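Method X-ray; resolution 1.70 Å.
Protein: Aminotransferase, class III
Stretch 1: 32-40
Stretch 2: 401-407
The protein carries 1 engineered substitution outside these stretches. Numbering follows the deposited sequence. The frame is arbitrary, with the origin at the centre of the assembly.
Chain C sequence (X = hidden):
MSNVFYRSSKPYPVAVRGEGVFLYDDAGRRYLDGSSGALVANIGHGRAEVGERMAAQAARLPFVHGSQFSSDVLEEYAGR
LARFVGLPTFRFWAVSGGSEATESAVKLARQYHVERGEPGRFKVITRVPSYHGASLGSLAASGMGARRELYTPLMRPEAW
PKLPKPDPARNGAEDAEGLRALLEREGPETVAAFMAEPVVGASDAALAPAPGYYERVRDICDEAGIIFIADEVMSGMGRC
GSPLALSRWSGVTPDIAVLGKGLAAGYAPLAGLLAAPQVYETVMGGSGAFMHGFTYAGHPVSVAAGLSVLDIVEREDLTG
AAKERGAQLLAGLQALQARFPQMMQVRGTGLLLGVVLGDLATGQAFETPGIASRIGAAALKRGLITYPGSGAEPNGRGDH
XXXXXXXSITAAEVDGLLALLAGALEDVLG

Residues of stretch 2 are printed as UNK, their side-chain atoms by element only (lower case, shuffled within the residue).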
# COMPACT_ATOMS: atom_id res chain seq x y z
N LEU C 32 19.52 -1.61 -19.04
CA LEU C 32 18.97 -0.29 -19.30
C LEU C 32 17.50 -0.49 -18.92
O LEU C 32 16.84 -1.38 -19.45
CB LEU C 32 19.11 0.09 -20.77
CG LEU C 32 18.89 1.56 -21.15
CD1 LEU C 32 19.41 1.80 -22.57
CD2 LEU C 32 17.42 1.93 -21.05
N ASP C 33 17.01 0.32 -17.99
CA ASP C 33 15.63 0.21 -17.52
C ASP C 33 14.68 0.87 -18.51
O ASP C 33 14.18 1.97 -18.28
CB ASP C 33 15.50 0.90 -16.16
CG ASP C 33 14.32 0.39 -15.36
OD1 ASP C 33 13.46 -0.31 -15.94
OD2 ASP C 33 14.26 0.68 -14.15
N GLY C 34 14.42 0.16 -19.61
CA GLY C 34 13.56 0.68 -20.66
C GLY C 34 12.11 0.95 -20.30
O GLY C 34 11.43 1.67 -21.02
N SER C 35 11.64 0.38 -19.20
CA SER C 35 10.26 0.59 -18.76
C SER C 35 10.19 1.19 -17.36
O SER C 35 9.14 1.16 -16.72
CB SER C 35 9.50 -0.73 -18.79
OG SER C 35 10.12 -1.68 -17.93
N SER C 36 11.32 1.73 -16.89
CA SER C 36 11.39 2.34 -15.55
C SER C 36 10.78 1.37 -14.55
O SER C 36 10.01 1.77 -13.67
CB SER C 36 10.61 3.66 -15.52
OG SER C 36 11.02 4.53 -16.56
N GLY C 37 11.15 0.10 -14.67
CA GLY C 37 10.59 -0.91 -13.80
C GLY C 37 9.24 -1.23 -14.41
O GLY C 37 9.13 -2.00 -15.36
N ALA C 38 8.20 -0.61 -13.86
CA ALA C 38 6.84 -0.77 -14.36
C ALA C 38 6.28 0.64 -14.47
O ALA C 38 5.23 0.96 -13.92
CB ALA C 38 6.00 -1.60 -13.38
N LEU C 39 7.02 1.48 -15.20
CA LEU C 39 6.69 2.89 -15.40
C LEU C 39 6.57 3.57 -14.04
O LEU C 39 5.65 4.34 -13.78
CB LEU C 39 5.40 3.04 -16.22
CG LEU C 39 5.66 3.06 -17.73
CD1 LEU C 39 6.23 1.72 -18.19
CD2 LEU C 39 4.37 3.35 -18.46
N VAL C 40 7.55 3.27 -13.19
CA VAL C 40 7.62 3.81 -11.83
C VAL C 40 8.78 4.78 -11.62
O VAL C 40 8.59 5.88 -11.09
CB VAL C 40 7.78 2.66 -10.79
CG1 VAL C 40 8.08 3.23 -9.41
CG2 VAL C 40 6.53 1.81 -10.74
N UNK C 401 4.02 -4.55 -26.46
CA UNK C 401 5.23 -4.22 -25.72
C UNK C 401 5.07 -2.78 -25.23
O UNK C 401 4.85 -1.87 -26.03
c UNK C 401 8.91 -4.18 -27.05
c UNK C 401 7.82 -4.01 -26.00
c UNK C 401 6.46 -4.32 -26.63
c UNK C 401 8.08 -4.93 -24.81
N UNK C 402 5.15 -2.59 -23.92
CA UNK C 402 5.01 -1.26 -23.34
C UNK C 402 6.40 -0.74 -22.98
O UNK C 402 7.14 -1.39 -22.24
c UNK C 402 4.11 -1.30 -22.11
c UNK C 402 2.90 0.83 -22.60
c UNK C 402 2.70 -0.21 -20.35
c UNK C 402 3.63 0.03 -21.53
N UNK C 403 6.75 0.43 -23.50
CA UNK C 403 8.05 1.04 -23.23
C UNK C 403 7.88 2.39 -22.54
O UNK C 403 6.90 3.09 -22.74
c UNK C 403 9.21 -0.06 -25.30
c UNK C 403 10.24 -0.85 -24.52
c UNK C 403 8.84 1.21 -24.53
c UNK C 403 9.74 0.31 -26.68
N UNK C 404 8.86 2.74 -21.72
CA UNK C 404 8.79 4.00 -21.02
C UNK C 404 9.95 4.14 -20.05
O UNK C 404 9.80 3.85 -18.86
N UNK C 405 11.11 4.59 -20.54
CA UNK C 405 12.29 4.77 -19.70
C UNK C 405 12.14 6.01 -18.83
O UNK C 405 11.18 6.77 -18.98
c UNK C 405 12.73 5.64 -21.85
c UNK C 405 13.42 4.90 -20.72
c UNK C 405 11.40 4.92 -21.94
N UNK C 406 13.08 6.23 -17.89
CA UNK C 406 13.02 7.41 -17.02
C UNK C 406 12.99 8.70 -17.82
O UNK C 406 13.65 8.82 -18.85
c UNK C 406 14.29 7.28 -16.18
c UNK C 406 14.16 5.32 -17.48
c UNK C 406 14.45 5.79 -16.07
N UNK C 407 12.22 9.67 -17.34
CA UNK C 407 12.08 10.97 -18.00
C UNK C 407 13.42 11.70 -18.11
O UNK C 407 13.56 12.64 -18.89
c UNK C 407 8.72 12.21 -16.45
c UNK C 407 11.07 11.83 -17.24
c UNK C 407 9.30 10.11 -17.70
c UNK C 407 9.59 11.59 -17.55

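Position 401 carries four carbons forked at the second, a leucine pattern, on an extended strand backbone. None makes contact with the first stretch, so the atoms alone name it: Leu-401.

Position 402 also carries four carbons with a fork at the second. Its CA-to-CB bond points sideways, yet the end of the chain comes nearer and meets the end of Leu-39. This is Leu-402, and its CD2 lies 4.4 Å from Leu-39 CD2, a loose apolar contact between two buried side chains.

Position 403 repeats the count and the fork, but its CA-to-CB bond points away from the first stretch. The residue is Leu-403, closing the strand; at this position the backbone makes the closer approach, with its C 3.9 Å from Gly-34 O.

Position 404 has no side-chain atoms, which makes it Gly-404. The coordinates give a steric reading of that absence: an ideal CB here would sit 3.3 Å from Leu-39 CG, a tight fit. The bare backbone lies close against the turn, with Gly-404 CA 4.3 Å from Ser-35 CA. Its N donates to Gly-34 O at 2.9 Å with an angle of 156°, and its O accepts from Ser-36 OG at 2.7 Å.

Position 405 shows three carbons closing a ring onto the backbone N, and the ring carbon next to that N comes up against Gly-34 O. This is Pro-405, with its CD 3.4 Å from Gly-34 O. Its N is 3.0 Å from Gly-34 O but has no hydrogen to share, so this approach is packing alone. Pro-405 CA also rests 3.7 Å from Asp-33 O.

Position 406 has the same three-carbon ring, and the ring carbon bonded to N approaches both Asp-33 O and Ser-36 OG. It is Pro-406. Its CD lies 3.4 Å from Asp-33 O and 3.4 Å from Ser-36 OG, so that one carbon meets both oxygens.

Position 407 returns to four carbons forked at the second, and this side chain stays out of contact with the first stretch; it is Leu-407.

The contact works by fitting a glycine backbone against a type I turn running from Asp-33 to Ser-36. The turn is held by Ser-36 N donating to Asp-33 O at 3.2 Å, while Gly-37 N donates to Asp-33 OD1 at 2.7 Å. Gly-34 O and Ser-36 OG then grip the N and O of the same glycine. With its CA-to-CB bond aimed toward the second stretch, Ser-36 puts its hydroxyl within hydrogen-bonding reach of Gly-404 O. The rule to read here is that polar pairing fixes Gly-404, while Pro-405, Pro-406 and the Leu-402 to Leu-39 pair add packing around it.

Stretch 2 401-407: LLLGPPL
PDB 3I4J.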